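Local coordinates for protein putative histidinol-phosphate aminotransferase (Erwinia carotovora atroseptica, PDB 3LY1) that probably acts as a pyridoxal-phosphate-dependent transaminase, perhaps on histidinol phosphate, and holds the cofactor in a pocket of each subunit of a dimer, at residues 21-27 against 329-334; 151-157 against 288-294. One frame throughout, in Å; residues are numbered along the deposited sequence.

Contact 1. Residues 21-27 against 329-334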
loop_
_atom_site.group_PDB
_atom_site.type_symbol
_atom_site.label_atom_id
_atom_site.label_comp_id
_atom_site.label_asym_id
_atom_site.label_seq_id
_atom_site.Cartn_x
_atom_site.Cartn_y
_atom_site.Cartn_z
ATOM N N ILE A 21 10.467 5.170 21.944
ATOM C CA ILE A 21 10.948 6.430 21.371
ATOM C C ILE A 21 11.997 6.040 20.359
ATOM O O ILE A 21 13.134 6.555 20.317
ATOM C CB ILE A 21 11.451 7.449 22.448
ATOM C CG1 ILE A 21 12.403 6.785 23.452
ATOM C CG2 ILE A 21 10.239 8.132 23.166
ATOM C CD1 ILE A 21 12.950 7.743 24.531
ATOM N N ASN A 22 11.593 5.071 19.551
ATOM C CA ASN A 22 12.496 4.392 18.634
ATOM C C ASN A 22 12.225 4.618 17.141
ATOM O O ASN A 22 13.124 4.413 16.332
ATOM C CB ASN A 22 12.565 2.878 18.937
ATOM C CG ASN A 22 11.192 2.190 19.057
ATOM O OD1 ASN A 22 10.123 2.840 19.176
ATOM N ND2 ASN A 22 11.232 0.835 19.088
ATOM N N PHE A 23 11.005 5.010 16.783
ATOM C CA PHE A 23 10.597 5.045 15.366
ATOM C C PHE A 23 9.952 6.373 14.914
ATOM O O PHE A 23 9.233 6.411 13.902
ATOM C CB PHE A 23 9.639 3.871 15.068
ATOM C CG PHE A 23 10.265 2.496 15.223
ATOM C CD1 PHE A 23 11.511 2.187 14.632
ATOM C CD2 PHE A 23 9.601 1.497 15.925
ATOM C CE1 PHE A 23 12.062 0.898 14.767
ATOM C CE2 PHE A 23 10.148 0.227 16.081
ATOM C CZ PHE A 23 11.375 -0.071 15.519
ATOM N N ASN A 24 10.228 7.463 15.628
ATOM C CA ASN A 24 9.699 8.794 15.322
ATOM C C ASN A 24 8.184 8.849 15.171
ATOM O O ASN A 24 7.634 9.681 14.420
ATOM C CB ASN A 24 10.360 9.400 14.063
ATOM C CG ASN A 24 11.875 9.549 14.174
ATOM O OD1 ASN A 24 12.609 9.631 13.129
ATOM N ND2 ASN A 24 12.366 9.581 15.396
ATOM N N GLU A 25 7.499 7.957 15.868
ATOM C CA GLU A 25 6.043 7.962 15.875
ATOM C C GLU A 25 5.610 9.093 16.778
ATOM O O GLU A 25 6.310 9.436 17.730
ATOM C CB GLU A 25 5.498 6.608 16.366
ATOM C CG GLU A 25 6.040 5.429 15.519
ATOM C CD GLU A 25 6.049 4.086 16.248
ATOM O OE1 GLU A 25 6.456 4.030 17.437
ATOM O OE2 GLU A 25 5.684 3.073 15.607
ATOM N N ASN A 26 4.448 9.678 16.498
ATOM C CA ASN A 26 3.874 10.705 17.340
ATOM C C ASN A 26 3.336 9.947 18.552
ATOM O O ASN A 26 2.664 8.928 18.345
ATOM C CB ASN A 26 2.727 11.398 16.603
ATOM C CG ASN A 26 2.277 12.684 17.262
ATOM O OD1 ASN A 26 2.082 12.754 18.494
ATOM N ND2 ASN A 26 2.053 13.706 16.442
ATOM N N PRO A 27 3.699 10.379 19.793
ATOM C CA PRO A 27 3.318 9.688 21.042
ATOM C C PRO A 27 1.895 10.016 21.482
ATOM O O PRO A 27 1.351 9.362 22.391
ATOM C CB PRO A 27 4.321 10.235 22.064
ATOM C CG PRO A 27 4.577 11.646 21.585
ATOM C CD PRO A 27 4.596 11.522 20.068
ATOM N N ARG A 329 19.821 8.536 18.071
ATOM C CA ARG A 329 18.631 9.252 17.725
ATOM C C ARG A 329 17.572 8.840 18.716
ATOM O O ARG A 329 17.233 7.638 18.833
ATOM C CB ARG A 329 18.164 8.904 16.296
ATOM C CG ARG A 329 17.016 9.848 15.850
ATOM C CD ARG A 329 16.298 9.332 14.577
ATOM N NE ARG A 329 15.558 8.108 14.893
ATOM C CZ ARG A 329 15.063 7.273 14.001
ATOM N NH1 ARG A 329 15.250 7.492 12.703
ATOM N NH2 ARG A 329 14.410 6.193 14.411
ATOM N N ILE A 330 17.083 9.825 19.461
ATOM C CA ILE A 330 16.111 9.619 20.494
ATOM C C ILE A 330 14.811 10.261 20.034
ATOM O O ILE A 330 14.755 11.469 19.885
ATOM C CB ILE A 330 16.512 10.354 21.799
ATOM C CG1 ILE A 330 17.888 9.928 22.290
ATOM C CG2 ILE A 330 15.442 10.150 22.864
ATOM C CD1 ILE A 330 18.051 8.434 22.556
ATOM N N SER A 331 13.765 9.483 19.779
ATOM C CA SER A 331 12.471 10.118 19.428
ATOM C C SER A 331 11.846 10.854 20.620
ATOM O O SER A 331 12.058 10.530 21.799
ATOM C CB SER A 331 11.463 9.121 18.783
ATOM O OG SER A 331 12.144 8.293 17.808
ATOM N N LEU A 332 11.035 11.840 20.317
ATOM C CA LEU A 332 10.430 12.614 21.388
ATOM C C LEU A 332 9.093 11.995 21.777
ATOM O O LEU A 332 8.180 11.894 20.966
ATOM C CB LEU A 332 10.322 14.071 21.004
ATOM C CG LEU A 332 11.636 14.828 20.773
ATOM C CD1 LEU A 332 11.370 16.290 20.313
ATOM C CD2 LEU A 332 12.533 14.814 22.003
ATOM N N GLY A 333 9.035 11.506 23.012
ATOM C CA GLY A 333 7.800 11.005 23.619
ATOM C C GLY A 333 6.938 12.117 24.184
ATOM O O GLY A 333 7.172 13.294 23.926
ATOM N N THR A 334 5.923 11.748 24.965
ATOM C CA THR A 334 5.066 12.747 25.604
ATOM C C THR A 334 5.942 13.472 26.629
ATOM O O THR A 334 7.000 12.942 26.998
ATOM C CB THR A 334 3.862 12.118 26.342
ATOM O OG1 THR A 334 4.321 11.353 27.471
ATOM C CG2 THR A 334 3.045 11.229 25.396
#

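Contact 2. Residues 151-157 against 288-294. With PLP (pyridoxal-5'-phosphate), chain E.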
loop_
_atom_site.group_PDB
_atom_site.type_symbol
_atom_site.label_atom_id
_atom_site.label_comp_id
_atom_site.label_asym_id
_atom_site.label_seq_id
_atom_site.Cartn_x
_atom_site.Cartn_y
_atom_site.Cartn_z
ATOM N N ASN A 151 16.155 16.531 8.054
ATOM C CA ASN A 151 16.808 15.245 7.831
ATOM C C ASN A 151 16.513 14.285 8.975
ATOM O O ASN A 151 16.380 14.705 10.101
ATOM C CB ASN A 151 18.321 15.442 7.648
ATOM C CG ASN A 151 19.032 14.190 7.136
ATOM O OD1 ASN A 151 18.498 13.445 6.305
ATOM N ND2 ASN A 151 20.256 13.974 7.612
ATOM N N ASN A 152 16.471 13.005 8.646
ATOM C CA ASN A 152 16.390 11.901 9.595
ATOM C C ASN A 152 17.639 11.132 9.299
ATOM O O ASN A 152 17.814 10.675 8.159
ATOM C CB ASN A 152 15.105 11.080 9.333
ATOM C CG ASN A 152 14.974 9.831 10.229
ATOM O OD1 ASN A 152 15.773 9.614 11.134
ATOM N ND2 ASN A 152 13.935 9.016 9.980
ATOM N N PRO A 153 18.548 10.954 10.299
ATOM C CA PRO A 153 18.409 11.004 11.742
ATOM C C PRO A 153 18.856 12.268 12.453
ATOM O O PRO A 153 18.602 12.379 13.640
ATOM C CB PRO A 153 19.310 9.842 12.185
ATOM C CG PRO A 153 20.443 9.942 11.249
ATOM C CD PRO A 153 19.788 10.244 9.920
ATOM N N THR A 154 19.491 13.211 11.751
ATOM C CA THR A 154 20.143 14.351 12.424
ATOM C C THR A 154 19.126 15.351 12.997
ATOM O O THR A 154 19.420 16.013 13.959
ATOM C CB THR A 154 21.060 15.132 11.477
ATOM O OG1 THR A 154 20.291 15.607 10.351
ATOM C CG2 THR A 154 22.263 14.264 10.987
ATOM N N GLY A 155 17.957 15.467 12.371
ATOM C CA GLY A 155 16.896 16.414 12.765
ATOM C C GLY A 155 17.010 17.842 12.232
ATOM O O GLY A 155 16.145 18.671 12.480
ATOM N N THR A 156 18.075 18.130 11.485
ATOM C CA THR A 156 18.358 19.491 11.061
ATOM C C THR A 156 17.656 19.829 9.754
ATOM O O THR A 156 17.289 18.953 8.979
ATOM C CB THR A 156 19.853 19.695 10.888
ATOM O OG1 THR A 156 20.398 18.679 10.002
ATOM C CG2 THR A 156 20.532 19.586 12.290
ATOM N N ILE A 157 17.499 21.123 9.523
ATOM C CA ILE A 157 17.059 21.633 8.220
ATOM C C ILE A 157 18.225 22.200 7.414
ATOM O O ILE A 157 19.264 22.597 7.968
ATOM C CB ILE A 157 15.936 22.689 8.354
ATOM C CG1 ILE A 157 16.388 23.917 9.156
ATOM C CG2 ILE A 157 14.664 22.036 8.945
ATOM C CD1 ILE A 157 16.990 25.082 8.304
ATOM N N LEU A 288 22.453 18.018 17.987
ATOM C CA LEU A 288 22.169 18.815 16.804
ATOM C C LEU A 288 20.814 19.504 16.956
ATOM O O LEU A 288 19.941 19.037 17.696
ATOM C CB LEU A 288 22.224 17.945 15.533
ATOM C CG LEU A 288 23.518 17.162 15.247
ATOM C CD1 LEU A 288 23.486 16.431 13.879
ATOM C CD2 LEU A 288 24.714 18.088 15.265
ATOM N N PRO A 289 20.628 20.645 16.276
ATOM C CA PRO A 289 19.322 21.305 16.393
ATOM C C PRO A 289 18.234 20.351 15.859
ATOM O O PRO A 289 18.466 19.587 14.887
ATOM C CB PRO A 289 19.459 22.548 15.525
ATOM C CG PRO A 289 20.925 22.769 15.360
ATOM C CD PRO A 289 21.585 21.411 15.464
ATOM N N SER A 290 17.117 20.332 16.555
ATOM C CA SER A 290 16.032 19.393 16.326
ATOM C C SER A 290 14.879 20.197 15.774
ATOM O O SER A 290 14.379 21.101 16.433
ATOM C CB SER A 290 15.618 18.742 17.662
ATOM O OG SER A 290 14.446 17.974 17.532
ATOM N N GLU A 291 14.500 19.905 14.541
ATOM C CA GLU A 291 13.389 20.578 13.889
ATOM C C GLU A 291 12.239 19.610 13.564
ATOM O O GLU A 291 11.199 20.047 13.042
ATOM C CB GLU A 291 13.878 21.250 12.606
ATOM C CG GLU A 291 14.902 22.308 12.860
ATOM C CD GLU A 291 14.388 23.478 13.695
ATOM O OE1 GLU A 291 13.185 23.797 13.648
ATOM O OE2 GLU A 291 15.206 24.091 14.413
ATOM N N GLY A 292 12.453 18.326 13.868
ATOM C CA GLY A 292 11.459 17.265 13.751
ATOM C C GLY A 292 10.970 16.813 15.137
ATOM O O GLY A 292 10.961 17.597 16.069
ATOM N N ASN A 293 10.595 15.541 15.261
ATOM C CA ASN A 293 10.110 14.963 16.531
ATOM C C ASN A 293 11.122 13.958 17.121
ATOM O O ASN A 293 10.754 12.917 17.678
ATOM C CB ASN A 293 8.688 14.372 16.358
ATOM C CG ASN A 293 8.615 13.199 15.380
ATOM O OD1 ASN A 293 9.565 12.912 14.667
ATOM N ND2 ASN A 293 7.463 12.507 15.368
ATOM N N PHE A 294 12.408 14.294 16.983
ATOM C CA PHE A 294 13.513 13.469 17.495
ATOM C C PHE A 294 14.783 14.313 17.650
ATOM O O PHE A 294 14.872 15.393 17.068
ATOM C CB PHE A 294 13.817 12.299 16.554
ATOM C CG PHE A 294 14.035 12.726 15.100
ATOM C CD1 PHE A 294 12.953 12.879 14.246
ATOM C CD2 PHE A 294 15.303 12.953 14.609
ATOM C CE1 PHE A 294 13.126 13.265 12.929
ATOM C CE2 PHE A 294 15.505 13.318 13.279
ATOM C CZ PHE A 294 14.409 13.494 12.442
HETATM N N1 PLP E . 10.575 9.808 5.027
HETATM C C2 PLP E . 11.269 9.965 6.209
HETATM C C2A PLP E . 12.343 11.021 6.282
HETATM C C3 PLP E . 10.972 9.115 7.275
HETATM O O3 PLP E . 11.668 9.257 8.433
HETATM C C4 PLP E . 9.976 8.124 7.130
HETATM C C4A PLP E . 9.550 7.287 8.309
HETATM O O4A PLP E . 10.453 6.752 8.930
HETATM C C5 PLP E . 9.292 7.975 5.919
HETATM C C6 PLP E . 9.630 8.833 4.872
HETATM C C5A PLP E . 8.228 6.920 5.704
HETATM O O4P PLP E . 7.074 7.050 6.556
HETATM P P PLP E . 5.628 6.589 6.063
HETATM O O1P PLP E . 5.696 5.438 5.109
HETATM O O2P PLP E . 5.087 7.850 5.444
HETATM O O3P PLP E . 4.952 6.249 7.382
HETATM O O HOH W 1 18.628 16.761 16.616
#

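Contact 1. Residues 21-27 against 329-334
Ser331 OG sits in the bend of the 21-27 loop and takes two N-H groups from one residue: the backbone N of Asn24 at 3.0 Å, and more weakly Asn24 ND2, at 2.7 Å but with an angle of only 123°. Asn24 can give both because its CG lies beside its own backbone N, chi1 -59°, which folds the amide back toward the serine. The other end of that amide rests on Arg329: OD1 stands 3.4 Å above the guanidinium plane, displaced toward its rim, with the two planes 53° apart. At the edge of the same guanidinium, in its plane, Arg329 NH2 makes a weak bond to Asn22 O (2.9 Å). Backbone pairing adds one link, Ser331 N to Ile21 O at 3.0 Å. Further along, Ile21 CD1 lies alongside Ile330 CG2 at 3.8 Å. The ring of Pro27 packs on the turn of Gly333 and Thr334, with Pro27 CG 3.5 Å from Gly333 C.

Outside this shell, Arg329 NH1 bonds to Asn152 OD1 and NH2 to a citrate, probably a crystallisation component that may mark the substrate pocket. Glu25 forms a salt bridge with Arg47 of the second subunit.

Arg329 is thus placed to meet an anionic group of a substrate, as the carboxylate-binding arginine of related fold-type I aminotransferases does. Its orientation probably rests mainly on the bond to Asn152 OD1, with the weak Asn22 O bond at the edge and Asn24 OD1 over one face as additional contacts.

Contact 2. Residues 151-157 against 288-294
Phe294 pushes its ring into the turn of 151-157, the Asn-Asn-Pro-Thr-Gly loop of fold-type I aminotransferases, with its cis peptide before Pro153. This is the tight half of the contact. Asn151 O lies in the plane of the ring at its edge, 3.3 Å from Phe294 CZ, and Pro153 O comes to the edge at CE2, also 3.3 Å away. The ring gets there because its CG stands between the backbone N and carbonyl carbon, chi1 52°. Asn151 O also accepts Gly155 N, which closes the turn, and Tyr182 meets the phenyl edge-to-face. Gly155, with positive phi, lets the chain come close to Ser290, and its carbonyl O takes Glu291 N at 2.9 Å, the one direct hydrogen bond between the segments.

Toward Pro289, which is exposed, the packing is looser and made of a few aliphatic contacts. Thr154 CB meets Leu288 CD1 at 3.7 Å, Thr156 CG2 packs against Pro289, nearest its carbonyl O and then ring CD, and Ile157 CG2 lies against Glu291 CB, whose carboxylate turns off to Asn187. A water lies between Thr154 O and Leu288 O, within hydrogen-bonding distance of both.

On the cofactor side Asn152 extends with CG anti to its backbone N, chi1 176°. Its OD1 accepts from Arg329 NH1, which fixes which way the amide faces, and Asn152 ND2 donates to PLP O3 at 2.8 Å, with an N-H...O angle of 154°.

Overall arrangement
The centres of contacts 1 and 2 are 12 Å apart, and the two touch directly. Along the chain the order is 21-27, 151-157, 288-294, 329-334, so contact 1 encloses contact 2. Segment 151-157 follows strand 143-148 of the large mixed sheet; 288-294 leads into strand 294-298, which pairs antiparallel with strand 327-331, the strand that carries the start of 329-334. Leu332 N to Asn293 O, a probable hydrogen bond of 2.9 Å, continues that link. Together the contacts draw the N-terminal loop, the cofactor-binding sheet and the small C-terminal sheet to one side of the pyridoxal phosphate pocket, with the 21-27 loop of contact 1 also meeting the second subunit.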